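Local coordinates for possible sortase-like protein (Corynebacterium diphtheriae, PDB 5UUS) that probably acts as a sortase, a membrane-anchored cysteine transpeptidase that cuts and rejoins peptide bonds through an acyl-thioester intermediate, at residues M124-S129 against H156-F161; Q132-A137 against R148-D153; E187-M192 against H208-E213; Y45-G50 against C107-V112; F161-G166 against R204-A209. One frame throughout, in Å; residues are numbered along the deposited sequence.

Contact 1: M124-S129 against H156-F161. With ACT (acetate ion), chain F.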
# COMPACT_ATOMS: atom_id res chain seq x y z
N MET A 124 -8.76 3.32 2.36
CA MET A 124 -10.00 3.78 1.74
C MET A 124 -11.23 3.43 2.58
O MET A 124 -11.15 2.58 3.45
CB MET A 124 -10.12 3.18 0.33
CG MET A 124 -9.11 3.89 -0.68
SD MET A 124 -9.10 3.00 -2.24
CE MET A 124 -10.77 3.27 -2.83
N PRO A 125 -12.38 4.07 2.31
CA PRO A 125 -13.58 3.70 3.10
C PRO A 125 -13.93 2.20 3.08
O PRO A 125 -13.89 1.54 2.04
CB PRO A 125 -14.69 4.52 2.43
CG PRO A 125 -13.97 5.72 1.87
CD PRO A 125 -12.64 5.19 1.39
N VAL A 126 -14.26 1.67 4.26
CA VAL A 126 -14.57 0.26 4.45
C VAL A 126 -16.10 0.02 4.58
O VAL A 126 -16.73 0.59 5.46
CB VAL A 126 -13.83 -0.27 5.70
CG1 VAL A 126 -14.16 -1.74 5.94
CG2 VAL A 126 -12.32 -0.06 5.56
N ASP A 127 -16.66 -0.79 3.68
CA ASP A 127 -18.04 -1.27 3.74
C ASP A 127 -19.11 -0.19 3.49
O ASP A 127 -20.23 -0.51 3.11
CB ASP A 127 -18.33 -1.97 5.09
CG ASP A 127 -17.54 -3.25 5.28
OD1 ASP A 127 -17.03 -3.81 4.29
OD2 ASP A 127 -17.45 -3.71 6.44
N SER A 128 -18.78 1.07 3.71
CA SER A 128 -19.78 2.12 3.53
C SER A 128 -20.04 2.41 2.04
O SER A 128 -19.27 1.99 1.19
CB SER A 128 -19.33 3.40 4.25
OG SER A 128 -17.99 3.68 3.94
N SER A 129 -21.14 3.09 1.75
CA SER A 129 -21.46 3.50 0.38
C SER A 129 -22.19 4.84 0.40
O SER A 129 -22.61 5.31 1.47
CB SER A 129 -22.32 2.46 -0.33
OG SER A 129 -23.56 2.31 0.35
N HIS A 156 -16.48 0.93 -6.69
CA HIS A 156 -16.55 -0.49 -6.30
C HIS A 156 -15.42 -0.94 -5.35
O HIS A 156 -15.40 -2.09 -4.92
CB HIS A 156 -16.53 -1.35 -7.56
CG HIS A 156 -15.21 -1.34 -8.26
ND1 HIS A 156 -14.81 -0.28 -9.06
CD2 HIS A 156 -14.19 -2.22 -8.27
CE1 HIS A 156 -13.60 -0.53 -9.53
NE2 HIS A 156 -13.20 -1.70 -9.05
N VAL A 157 -14.47 -0.07 -5.05
CA VAL A 157 -13.26 -0.52 -4.34
C VAL A 157 -13.41 -0.36 -2.84
O VAL A 157 -13.41 0.75 -2.32
CB VAL A 157 -12.00 0.25 -4.81
CG1 VAL A 157 -10.76 -0.28 -4.06
CG2 VAL A 157 -11.83 0.12 -6.34
N ASN A 158 -13.58 -1.49 -2.15
CA ASN A 158 -13.71 -1.53 -0.69
C ASN A 158 -12.33 -1.45 -0.03
O ASN A 158 -11.41 -2.12 -0.47
CB ASN A 158 -14.43 -2.85 -0.29
CG ASN A 158 -15.01 -2.81 1.10
OD1 ASN A 158 -14.70 -1.94 1.92
ND2 ASN A 158 -15.88 -3.80 1.40
N GLY A 159 -12.17 -0.61 0.99
CA GLY A 159 -10.89 -0.50 1.67
C GLY A 159 -10.41 -1.78 2.35
O GLY A 159 -9.22 -1.95 2.56
N ARG A 160 -11.33 -2.68 2.73
CA ARG A 160 -10.94 -3.98 3.29
C ARG A 160 -12.03 -5.02 3.04
O ARG A 160 -13.22 -4.74 3.19
CB ARG A 160 -10.64 -3.88 4.79
CG ARG A 160 -10.14 -5.21 5.45
CD ARG A 160 -9.71 -5.01 6.91
NE ARG A 160 -10.75 -4.29 7.65
CZ ARG A 160 -10.55 -3.19 8.37
NH1 ARG A 160 -9.32 -2.71 8.50
NH2 ARG A 160 -11.57 -2.58 8.97
N PHE A 161 -11.62 -6.22 2.65
CA PHE A 161 -12.58 -7.31 2.44
C PHE A 161 -11.86 -8.64 2.44
O PHE A 161 -10.62 -8.68 2.43
CB PHE A 161 -13.39 -7.12 1.13
CG PHE A 161 -12.55 -7.10 -0.13
CD1 PHE A 161 -11.92 -5.93 -0.55
CD2 PHE A 161 -12.42 -8.24 -0.92
CE1 PHE A 161 -11.15 -5.90 -1.72
CE2 PHE A 161 -11.64 -8.22 -2.09
CZ PHE A 161 -11.02 -7.03 -2.51
C ACT F . -17.69 -6.38 -1.15
O ACT F . -17.42 -7.48 -0.60
OXT ACT F . -16.92 -5.44 -0.83
CH3 ACT F . -18.85 -6.20 -2.10
O HOH W 1 -15.08 -5.52 5.01
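Asn158 and Asp127 meet through paired polar bonds where the loop after strand 117-123 passes the lead-in to strand 160-163, at one margin of the sortase beta-sheet. Hydrogen bonds dominate. The amide of Asn158 faces the loop with both ends: OD1 accepts from Asp127 N at 2.9 Å, while ND2 gives an almost straight bond to Asp127 OD1 at 3.1 Å. The carboxylate and amide planes stand 68° apart, although Asp127 OD1 lies in the plane of the amide. A backbone bond adds to the pair: Gly159 N reaches Pro125 O at 2.9 Å from above the carbonyl plane. Gly159 packs so closely that its CA lies 3.6 Å from Met124 O, in a CA-H...O contact.

Apolar contact lies at the inner end, where Met124, bent at chi3, sets CE against Val157 CG1 at 3.8 Å. Val126 CG1 lies beside the Arg160 guanidinium, whose NH1 is bound by Leu104 O.

Solvent closes the outer end. One water donates to both Asp127 OD1 and Arg160 O, and an acetate, probably from the crystallisation liquor, takes the second N-H of Asn158 ND2 at OXT, 3.0 Å away.

Contact 2: Q132-A137 against R148-D153. With EDO (1,2-ethanediol), chain G.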
# COMPACT_ATOMS: atom_id res chain seq x y z
N GLN A 132 -22.26 8.19 3.23
CA GLN A 132 -21.33 7.91 4.33
C GLN A 132 -19.92 7.68 3.82
O GLN A 132 -18.95 8.09 4.44
CB GLN A 132 -21.80 6.71 5.14
CG GLN A 132 -20.89 6.39 6.30
CD GLN A 132 -21.40 5.21 7.09
OE1 GLN A 132 -22.14 4.37 6.56
NE2 GLN A 132 -21.04 5.14 8.36
N ARG A 133 -19.81 7.00 2.69
CA ARG A 133 -18.52 6.73 2.04
C ARG A 133 -17.85 8.05 1.65
O ARG A 133 -16.64 8.25 1.88
CB ARG A 133 -18.75 5.83 0.81
CG ARG A 133 -17.53 5.47 -0.02
CD ARG A 133 -17.90 4.31 -0.96
NE ARG A 133 -16.88 4.03 -1.97
CZ ARG A 133 -15.81 3.26 -1.78
NH1 ARG A 133 -15.61 2.68 -0.60
NH2 ARG A 133 -14.93 3.06 -2.78
N TYR A 134 -18.65 8.95 1.10
CA TYR A 134 -18.17 10.26 0.69
C TYR A 134 -17.64 11.05 1.89
O TYR A 134 -16.54 11.58 1.87
CB TYR A 134 -19.28 11.05 0.01
CG TYR A 134 -18.83 12.41 -0.49
CD1 TYR A 134 -19.17 13.56 0.19
CD2 TYR A 134 -18.06 12.53 -1.65
CE1 TYR A 134 -18.76 14.80 -0.26
CE2 TYR A 134 -17.65 13.76 -2.11
CZ TYR A 134 -18.00 14.90 -1.42
OH TYR A 134 -17.60 16.14 -1.87
N ASP A 135 -18.46 11.13 2.93
CA ASP A 135 -18.08 11.86 4.12
C ASP A 135 -16.82 11.27 4.74
O ASP A 135 -15.97 12.00 5.24
CB ASP A 135 -19.22 11.84 5.14
CG ASP A 135 -20.46 12.58 4.66
OD1 ASP A 135 -20.34 13.51 3.82
OD2 ASP A 135 -21.56 12.23 5.14
N GLU A 136 -16.69 9.95 4.72
CA GLU A 136 -15.49 9.34 5.28
C GLU A 136 -14.26 9.66 4.42
O GLU A 136 -13.17 9.91 4.94
CB GLU A 136 -15.67 7.83 5.43
CG GLU A 136 -16.65 7.45 6.51
CD GLU A 136 -16.94 5.96 6.57
OE1 GLU A 136 -16.42 5.21 5.72
OE2 GLU A 136 -17.70 5.55 7.47
N ALA A 137 -14.46 9.65 3.11
CA ALA A 137 -13.38 9.92 2.19
C ALA A 137 -12.95 11.38 2.27
O ALA A 137 -11.76 11.71 2.16
CB ALA A 137 -13.78 9.55 0.78
N ARG A 148 -14.50 10.36 -6.98
CA ARG A 148 -14.12 9.11 -7.66
C ARG A 148 -14.35 7.87 -6.80
O ARG A 148 -14.79 6.84 -7.29
CB ARG A 148 -12.65 9.17 -8.08
CG ARG A 148 -12.29 10.34 -8.95
CD ARG A 148 -10.87 10.14 -9.49
NE ARG A 148 -10.89 9.17 -10.58
CZ ARG A 148 -9.81 8.71 -11.22
NH1 ARG A 148 -9.97 7.87 -12.22
NH2 ARG A 148 -8.59 9.09 -10.86
N ILE A 149 -14.05 7.98 -5.50
CA ILE A 149 -14.28 6.89 -4.55
C ILE A 149 -15.77 6.61 -4.37
O ILE A 149 -16.18 5.45 -4.20
CB ILE A 149 -13.64 7.21 -3.18
CG1 ILE A 149 -12.10 7.13 -3.29
CG2 ILE A 149 -14.19 6.29 -2.07
CD1 ILE A 149 -11.35 7.80 -2.13
N THR A 150 -16.58 7.66 -4.44
CA THR A 150 -18.01 7.47 -4.16
C THR A 150 -18.84 7.10 -5.41
O THR A 150 -19.69 6.23 -5.33
CB THR A 150 -18.61 8.72 -3.51
OG1 THR A 150 -17.80 9.11 -2.40
CG2 THR A 150 -20.07 8.45 -3.01
N HIS A 151 -18.56 7.73 -6.56
CA HIS A 151 -19.40 7.62 -7.75
C HIS A 151 -18.63 7.36 -9.03
O HIS A 151 -19.23 7.31 -10.11
CB HIS A 151 -20.20 8.90 -7.96
CG HIS A 151 -21.08 9.26 -6.80
ND1 HIS A 151 -21.03 10.49 -6.19
CD2 HIS A 151 -22.04 8.55 -6.16
CE1 HIS A 151 -21.92 10.52 -5.21
NE2 HIS A 151 -22.54 9.36 -5.17
N GLY A 152 -17.32 7.25 -8.93
CA GLY A 152 -16.47 7.18 -10.10
C GLY A 152 -15.77 5.85 -10.27
O GLY A 152 -16.31 4.79 -9.93
N ASP A 153 -14.56 5.91 -10.81
CA ASP A 153 -13.83 4.69 -11.14
C ASP A 153 -13.49 3.82 -9.93
O ASP A 153 -13.17 2.64 -10.07
CB ASP A 153 -12.56 5.05 -11.90
CG ASP A 153 -12.86 5.74 -13.23
OD1 ASP A 153 -13.94 5.50 -13.80
OD2 ASP A 153 -12.02 6.51 -13.69
C1 EDO G . -13.69 9.27 -14.44
O1 EDO G . -15.09 9.19 -14.78
C2 EDO G . -13.50 9.75 -12.99
O2 EDO G . -13.56 8.65 -12.06
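Arg133 reaches from helix 130-137 to helix 143-151 and takes hold of Ile149 O. Its NE makes the main bond, 2.7 Å from Ile149 O and above the carbonyl plane; NH2 adds a weak one to the same oxygen at 3.0 Å. The side chain is extended from CG to NE, with CG anti to the backbone N (chi1 179°), and it crosses Ile149 at about a right angle. Ile149 CG2 lies over one guanidinium face, toward the rim, 3.4 Å from Arg133 CZ.

Beside this grip Thr150 OG1 sits 3.3 Å from Tyr134 CA and at the edge of the tyrosine ring, in its plane; the hydroxyl itself is bonded to Ala146 O, one turn back. Ala137 CB meets Ile149 CD1 at 4.2 Å.

Farther out, Arg133 NH2 also bonds Val157 O. At the far side of helix 143-151, Arg148 NH1 forms a salt bridge with Asp153 OD2, 2.9 Å away, and Arg148 NH2 forms another with Glu187.

Within this helical pair of the sortase domain, a buried cation is met by carbonyl oxygens, and Ile149 O and Val157 O would ease the cost of burying it.

Contact 3: E187-M192 against H208-E213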
# COMPACT_ATOMS: atom_id res chain seq x y z
N GLU A 187 -5.69 6.83 -9.97
CA GLU A 187 -5.05 7.16 -8.70
C GLU A 187 -3.94 6.15 -8.41
O GLU A 187 -3.85 5.10 -9.03
CB GLU A 187 -6.08 7.14 -7.55
CG GLU A 187 -7.25 8.09 -7.77
CD GLU A 187 -6.82 9.56 -7.82
OE1 GLU A 187 -5.88 9.95 -7.08
OE2 GLU A 187 -7.41 10.32 -8.61
N GLY A 188 -3.09 6.47 -7.44
CA GLY A 188 -2.19 5.49 -6.91
C GLY A 188 -2.92 4.69 -5.84
O GLY A 188 -3.50 5.25 -4.89
N ILE A 189 -2.89 3.37 -5.99
CA ILE A 189 -3.41 2.49 -4.97
C ILE A 189 -2.29 1.68 -4.34
O ILE A 189 -1.35 1.29 -5.02
CB ILE A 189 -4.46 1.54 -5.56
CG1 ILE A 189 -5.67 2.37 -6.00
CG2 ILE A 189 -4.90 0.47 -4.51
CD1 ILE A 189 -6.53 2.82 -4.83
N MET A 190 -2.38 1.45 -3.02
CA MET A 190 -1.53 0.44 -2.40
C MET A 190 -2.43 -0.71 -1.88
O MET A 190 -3.46 -0.47 -1.24
CB MET A 190 -0.69 1.03 -1.27
CG MET A 190 0.16 -0.03 -0.54
SD MET A 190 1.17 0.66 0.79
CE MET A 190 1.97 -0.84 1.41
N THR A 191 -2.02 -1.94 -2.16
CA THR A 191 -2.78 -3.10 -1.72
C THR A 191 -1.94 -3.98 -0.80
O THR A 191 -0.79 -4.29 -1.12
CB THR A 191 -3.28 -3.93 -2.93
OG1 THR A 191 -4.10 -3.09 -3.77
CG2 THR A 191 -4.05 -5.19 -2.48
N MET A 192 -2.51 -4.38 0.34
CA MET A 192 -1.89 -5.36 1.22
C MET A 192 -2.74 -6.63 1.27
O MET A 192 -3.96 -6.55 1.47
CB MET A 192 -1.71 -4.78 2.63
CG MET A 192 -0.76 -3.57 2.66
SD MET A 192 -0.74 -2.65 4.20
CE MET A 192 -2.31 -1.80 4.07
N HIS A 208 -7.09 -1.94 0.78
CA HIS A 208 -6.72 -0.95 -0.24
C HIS A 208 -6.59 0.42 0.39
O HIS A 208 -7.44 0.85 1.20
CB HIS A 208 -7.76 -0.88 -1.38
CG HIS A 208 -7.82 -2.10 -2.25
ND1 HIS A 208 -6.71 -2.60 -2.91
CD2 HIS A 208 -8.86 -2.91 -2.59
CE1 HIS A 208 -7.06 -3.67 -3.61
NE2 HIS A 208 -8.36 -3.87 -3.43
N ALA A 209 -5.52 1.11 0.04
CA ALA A 209 -5.30 2.48 0.46
C ALA A 209 -4.96 3.31 -0.80
O ALA A 209 -4.37 2.80 -1.76
CB ALA A 209 -4.15 2.54 1.49
N MET A 210 -5.33 4.58 -0.79
CA MET A 210 -5.15 5.45 -1.94
C MET A 210 -4.08 6.51 -1.64
O MET A 210 -4.02 7.08 -0.53
CB MET A 210 -6.48 6.11 -2.33
CG MET A 210 -6.35 7.10 -3.49
SD MET A 210 -7.93 7.72 -4.11
CE MET A 210 -8.62 6.20 -4.82
N LEU A 211 -3.27 6.80 -2.66
CA LEU A 211 -2.12 7.70 -2.55
C LEU A 211 -2.54 9.16 -2.43
O LEU A 211 -3.31 9.66 -3.27
CB LEU A 211 -1.21 7.52 -3.78
CG LEU A 211 0.08 8.36 -3.89
CD1 LEU A 211 1.12 7.83 -2.91
CD2 LEU A 211 0.61 8.24 -5.32
N THR A 212 -2.00 9.84 -1.41
CA THR A 212 -2.35 11.24 -1.14
C THR A 212 -1.11 12.14 -1.15
O THR A 212 -1.22 13.34 -1.34
CB THR A 212 -3.06 11.41 0.24
OG1 THR A 212 -2.18 10.99 1.29
CG2 THR A 212 -4.35 10.55 0.31
N GLU A 213 0.06 11.55 -0.90
CA GLU A 213 1.33 12.28 -1.01
C GLU A 213 2.40 11.43 -1.68
O GLU A 213 2.49 10.23 -1.43
CB GLU A 213 1.87 12.68 0.35
CG GLU A 213 1.10 13.69 1.14
CD GLU A 213 1.80 13.97 2.47
OE1 GLU A 213 2.91 14.57 2.46
OE2 GLU A 213 1.25 13.56 3.52
O HOH W 2 -3.62 8.99 -5.95
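Thr191 and His208 both carry a first torsion near -60°, which puts Thr191 OG1 (chi1 -59°) and His208 CG (chi1 -69°) anti to their carbonyl carbons. They belong to the antiparallel beta hairpin of strands 188-193 and 204-216 in the core of the sortase barrel, and their side chains lie side by side on one face of the sheet, pointing the same way. His208 ND1 donates to Thr191 OG1 at 2.8 Å, with the hydroxyl oxygen in the ring plane. Thr191 OG1 also bonds Asn84 and His208 NE2 bonds Glu176 OE2, so the imidazole is anchored at both nitrogens.

Met190 and Ala209 are a hydrogen-bonded pair, joined by Met190 N to Ala209 O (2.7 Å) and Ala209 N to Met190 O (2.9 Å). Leu211 N to Gly188 O continues the ladder at 2.7 Å.

On the face of His208 and Thr191, Ile189 CD1 touches Met210 CE at 4.0 Å, and Met210 SD lies 3.7 Å from Glu187 CG. The carboxylate of Glu187, which has Arg148 as its other partner, takes a water at OE1. Beside the Leu211 to Gly188 bond, this water donates also to Leu211 O and accepts from Gly188 N, 3.0 Å away.

Contact 4: Y45-G50 against C107-V112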
# COMPACT_ATOMS: atom_id res chain seq x y z
N TYR A 45 5.72 2.01 7.10
CA TYR A 45 5.34 2.37 8.45
C TYR A 45 3.81 2.52 8.53
O TYR A 45 3.18 3.07 7.63
CB TYR A 45 5.98 3.69 8.88
CG TYR A 45 7.45 3.87 8.61
CD1 TYR A 45 7.92 4.11 7.32
CD2 TYR A 45 8.35 3.90 9.66
CE1 TYR A 45 9.28 4.32 7.09
CE2 TYR A 45 9.71 4.11 9.43
CZ TYR A 45 10.16 4.31 8.14
OH TYR A 45 11.50 4.53 7.91
N ILE A 46 3.24 2.09 9.65
CA ILE A 46 1.83 2.34 9.94
C ILE A 46 1.75 3.00 11.31
O ILE A 46 1.75 2.30 12.32
CB ILE A 46 1.01 1.04 9.91
CG1 ILE A 46 1.22 0.33 8.56
CG2 ILE A 46 -0.46 1.35 10.19
CD1 ILE A 46 0.31 -0.90 8.34
N PRO A 47 1.71 4.35 11.34
CA PRO A 47 1.82 5.13 12.59
C PRO A 47 0.72 4.76 13.59
O PRO A 47 0.95 4.77 14.80
CB PRO A 47 1.69 6.58 12.11
CG PRO A 47 2.15 6.53 10.67
CD PRO A 47 1.66 5.21 10.15
N GLN A 48 -0.44 4.37 13.10
CA GLN A 48 -1.53 3.95 13.98
C GLN A 48 -1.14 2.68 14.73
O GLN A 48 -1.68 2.40 15.78
CB GLN A 48 -2.83 3.74 13.19
CG GLN A 48 -4.07 3.73 14.08
CD GLN A 48 -4.20 5.00 14.90
OE1 GLN A 48 -4.19 6.10 14.35
NE2 GLN A 48 -4.26 4.86 16.23
N PHE A 49 -0.18 1.92 14.20
CA PHE A 49 0.29 0.73 14.91
C PHE A 49 1.52 1.03 15.77
O PHE A 49 2.17 0.12 16.26
CB PHE A 49 0.63 -0.41 13.94
CG PHE A 49 -0.56 -1.00 13.22
CD1 PHE A 49 -1.86 -0.66 13.57
CD2 PHE A 49 -0.36 -1.93 12.20
CE1 PHE A 49 -2.94 -1.22 12.92
CE2 PHE A 49 -1.45 -2.50 11.54
CZ PHE A 49 -2.74 -2.14 11.90
N GLY A 50 1.85 2.30 15.96
CA GLY A 50 2.97 2.65 16.81
C GLY A 50 4.25 2.90 16.02
O GLY A 50 4.38 2.45 14.89
N CYS A 107 -8.77 6.27 6.31
CA CYS A 107 -7.91 7.45 6.44
C CYS A 107 -6.65 7.21 7.29
O CYS A 107 -5.77 8.07 7.34
CB CYS A 107 -8.71 8.64 7.00
SG CYS A 107 -9.78 9.45 5.75
N ASP A 108 -6.55 6.06 7.94
CA ASP A 108 -5.28 5.66 8.56
C ASP A 108 -4.15 5.68 7.50
O ASP A 108 -4.35 5.22 6.36
CB ASP A 108 -5.39 4.25 9.17
CG ASP A 108 -6.11 4.24 10.51
OD1 ASP A 108 -6.38 5.32 11.08
OD2 ASP A 108 -6.37 3.12 11.01
N ALA A 109 -2.97 6.20 7.87
CA ALA A 109 -1.84 6.35 6.94
C ALA A 109 -1.00 5.08 6.85
O ALA A 109 -0.75 4.41 7.85
CB ALA A 109 -0.94 7.53 7.37
N ILE A 110 -0.58 4.76 5.63
CA ILE A 110 0.47 3.79 5.42
C ILE A 110 1.60 4.59 4.73
O ILE A 110 1.41 5.11 3.64
CB ILE A 110 0.03 2.63 4.53
CG1 ILE A 110 -1.38 2.10 4.93
CG2 ILE A 110 1.15 1.55 4.47
CD1 ILE A 110 -1.43 1.57 6.28
N VAL A 111 2.75 4.70 5.38
CA VAL A 111 3.86 5.47 4.82
C VAL A 111 4.89 4.53 4.22
O VAL A 111 5.29 3.56 4.85
CB VAL A 111 4.51 6.37 5.88
CG1 VAL A 111 5.62 7.21 5.24
CG2 VAL A 111 3.45 7.29 6.52
N VAL A 112 5.28 4.81 2.98
CA VAL A 112 6.23 3.97 2.25
C VAL A 112 7.42 4.80 1.80
O VAL A 112 7.30 5.82 1.14
CB VAL A 112 5.56 3.28 1.04
CG1 VAL A 112 6.50 2.27 0.40
CG2 VAL A 112 4.29 2.57 1.50
O HOH W 3 -1.60 4.79 10.47
O HOH W 4 -5.00 7.42 12.00
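Ile46 and Ile110 fill the inner side of this contact, lying side by side and pointing the same way, with Ile46 CD1 3.7 Å from Ile110 CD1. The methyl at the end of Ile110 rests against both CG1 and CD1 of Ile46, and Ile46 CG2 comes close to it as well, so one rounded tip sits in the angle of a branched neighbour.

On the other face the Pro47 ring settles over the strand with CD 3.4 Å from Ala109 O and CG 4.4 Å from Val111 CG2. Tyr45 CB packs beside Val111 CB, while the edge of the tyrosine ring runs past Val111 O; its hydroxyl is bonded to Glu113.

Between the two faces a single antiparallel hydrogen-bonded pair holds the backbones: Tyr45 N to Val111 O and Val111 N to Tyr45 O, each 2.8 Å. Past it the chain turns off in a short 3-10 segment at Pro47 and Gln48, and water bridges the widening gap. One water accepts from Gln48 N and donates to Ala109 O, 2.8 Å away; another donates to Gln48 OE1 and to Asp108 OD1, the latter at 2.7 Å. Asp108 OD2 is bonded to Asn105 N.

The contact thus closes the end of strand 40-45 on strand 109-114 in the sortase sheet. Strand 117-123 pairs along the other edge of 109-114, Ile110 packs onto Met190 and Met192 of strand 188-193, and the Cys107-Cys140 disulfide ties the strand's lead-in to the link between helices 130-137 and 143-151.

Contact 5: F161-G166 against R204-A209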
# COMPACT_ATOMS: atom_id res chain seq x y z
N PHE A 161 -11.62 -6.22 2.65
CA PHE A 161 -12.58 -7.31 2.44
C PHE A 161 -11.86 -8.64 2.44
O PHE A 161 -10.62 -8.68 2.43
CB PHE A 161 -13.39 -7.12 1.13
CG PHE A 161 -12.55 -7.10 -0.13
CD1 PHE A 161 -11.92 -5.93 -0.55
CD2 PHE A 161 -12.42 -8.24 -0.92
CE1 PHE A 161 -11.15 -5.90 -1.72
CE2 PHE A 161 -11.64 -8.22 -2.09
CZ PHE A 161 -11.02 -7.03 -2.51
N ILE A 162 -12.65 -9.71 2.48
CA ILE A 162 -12.13 -11.07 2.49
C ILE A 162 -12.44 -11.71 1.15
O ILE A 162 -13.50 -11.48 0.57
CB ILE A 162 -12.77 -11.92 3.63
CG1 ILE A 162 -12.50 -11.26 4.98
CG2 ILE A 162 -12.22 -13.37 3.59
CD1 ILE A 162 -11.02 -11.13 5.33
N THR A 163 -11.50 -12.50 0.63
CA THR A 163 -11.69 -13.09 -0.69
C THR A 163 -10.99 -14.45 -0.75
O THR A 163 -10.45 -14.92 0.25
CB THR A 163 -11.20 -12.16 -1.82
OG1 THR A 163 -11.62 -12.69 -3.09
CG2 THR A 163 -9.63 -12.00 -1.81
N THR A 164 -11.03 -15.09 -1.92
CA THR A 164 -10.44 -16.41 -2.12
C THR A 164 -9.04 -16.24 -2.74
O THR A 164 -8.78 -15.18 -3.36
CB THR A 164 -11.31 -17.29 -3.04
OG1 THR A 164 -11.48 -16.62 -4.29
CG2 THR A 164 -12.70 -17.53 -2.43
N PRO A 165 -8.16 -17.25 -2.59
CA PRO A 165 -6.76 -17.15 -3.07
C PRO A 165 -6.64 -16.86 -4.56
O PRO A 165 -5.66 -16.22 -4.96
CB PRO A 165 -6.17 -18.54 -2.74
CG PRO A 165 -6.99 -19.01 -1.56
CD PRO A 165 -8.38 -18.53 -1.86
N GLY A 166 -7.61 -17.26 -5.38
CA GLY A 166 -7.53 -17.04 -6.81
C GLY A 166 -7.98 -15.66 -7.29
O GLY A 166 -8.06 -15.41 -8.49
N ARG A 204 -8.20 -15.02 2.07
CA ARG A 204 -7.24 -13.93 2.02
C ARG A 204 -7.90 -12.66 2.47
O ARG A 204 -9.04 -12.38 2.09
CB ARG A 204 -6.68 -13.73 0.60
CG ARG A 204 -5.97 -14.95 0.03
CD ARG A 204 -4.64 -15.12 0.74
NE ARG A 204 -3.84 -16.19 0.18
CZ ARG A 204 -3.95 -17.47 0.52
NH1 ARG A 204 -4.83 -17.86 1.43
NH2 ARG A 204 -3.16 -18.37 -0.04
N MET A 205 -7.21 -11.87 3.29
CA MET A 205 -7.69 -10.53 3.60
C MET A 205 -7.02 -9.54 2.67
O MET A 205 -5.81 -9.64 2.45
CB MET A 205 -7.39 -10.15 5.06
CG MET A 205 -7.76 -8.70 5.41
SD MET A 205 -7.41 -8.36 7.17
CE MET A 205 -8.51 -9.56 7.92
N ILE A 206 -7.81 -8.59 2.16
CA ILE A 206 -7.35 -7.54 1.25
C ILE A 206 -7.58 -6.16 1.87
O ILE A 206 -8.66 -5.89 2.41
CB ILE A 206 -8.09 -7.57 -0.11
CG1 ILE A 206 -8.12 -8.97 -0.70
CG2 ILE A 206 -7.46 -6.56 -1.11
CD1 ILE A 206 -6.72 -9.56 -0.96
N VAL A 207 -6.57 -5.29 1.83
CA VAL A 207 -6.74 -3.88 2.22
C VAL A 207 -6.29 -2.96 1.08
O VAL A 207 -5.25 -3.21 0.45
CB VAL A 207 -5.96 -3.54 3.50
CG1 VAL A 207 -5.93 -2.02 3.73
CG2 VAL A 207 -6.56 -4.28 4.68
N HIS A 208 -7.09 -1.94 0.78
CA HIS A 208 -6.72 -0.95 -0.24
C HIS A 208 -6.59 0.42 0.39
O HIS A 208 -7.44 0.85 1.20
CB HIS A 208 -7.76 -0.88 -1.38
CG HIS A 208 -7.82 -2.10 -2.25
ND1 HIS A 208 -6.71 -2.60 -2.91
CD2 HIS A 208 -8.86 -2.91 -2.59
CE1 HIS A 208 -7.06 -3.67 -3.61
NE2 HIS A 208 -8.36 -3.87 -3.43
N ALA A 209 -5.52 1.11 0.04
CA ALA A 209 -5.30 2.48 0.46
C ALA A 209 -4.96 3.31 -0.80
O ALA A 209 -4.37 2.80 -1.76
CB ALA A 209 -4.15 2.54 1.49
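Phe161 lays its ring over Ile206, and this is the close-packed end of the contact. Ile206 CB stands 3.9 Å from the ring centroid in a CH-pi contact, only 16° off the normal, while CG2 lies 3.8 Å from Phe161 CE1. The ring gets there because CG sits between the backbone N and the carbonyl carbon (chi1 61°), the crowded position. His208 CD2 lies at the edge of the Phe161 ring, the two rings set obliquely at 44°. Thr163 CG2 fills in on the same face of the sheet, 3.6 Å from Ile206 CG1.

Beneath these side chains, strands 160-163 and 204-216 run antiparallel in the sortase sheet. Phe161 with Ile206 and Thr163 with Arg204 are hydrogen-bonded pairs, the shortest bond being Ile206 N to Phe161 O at 2.8 Å. Ile162 with Met205, between them, is a non-hydrogen-bonded pair on the reverse face, where Ile162 CD1 touches Met205 CB at 3.8 Å.

Toward the loop the contact becomes solvent-exposed. Pro165 CG lies over one face of the Arg204 guanidinium, 3.9 Å from NH1, the two side chains crossing at about a right angle. Arg204 NH1 is bonded to Asn201 O, and Thr163 OG1 to Asp167.

Four of the five contacts reach one mixed beta-sheet, and contact 2 is the helical pair attached to it. Along the chain contact 4 closes first; contact 2 is nested within the loop closed by contact 1; contacts 3 and 5 both end on strand 204-216, sharing His208 and Ala209. That strand bonds strand 188-193 in contact 3 and strand 160-163 in contact 5; the centres of contacts 3 and 5 lie about 15 Å apart. Contact 1, sharing Phe161 with contact 5, lies about 9 Å from contact 2, centre to centre, and Ser128 probably bonds Glu136 between them. Contact 4 meets contact 3 through Met190. The helices are thereby tied to the sheet whose strands 83-88 and 188-193 lead to His90 and Cys195, the predicted active-site residues.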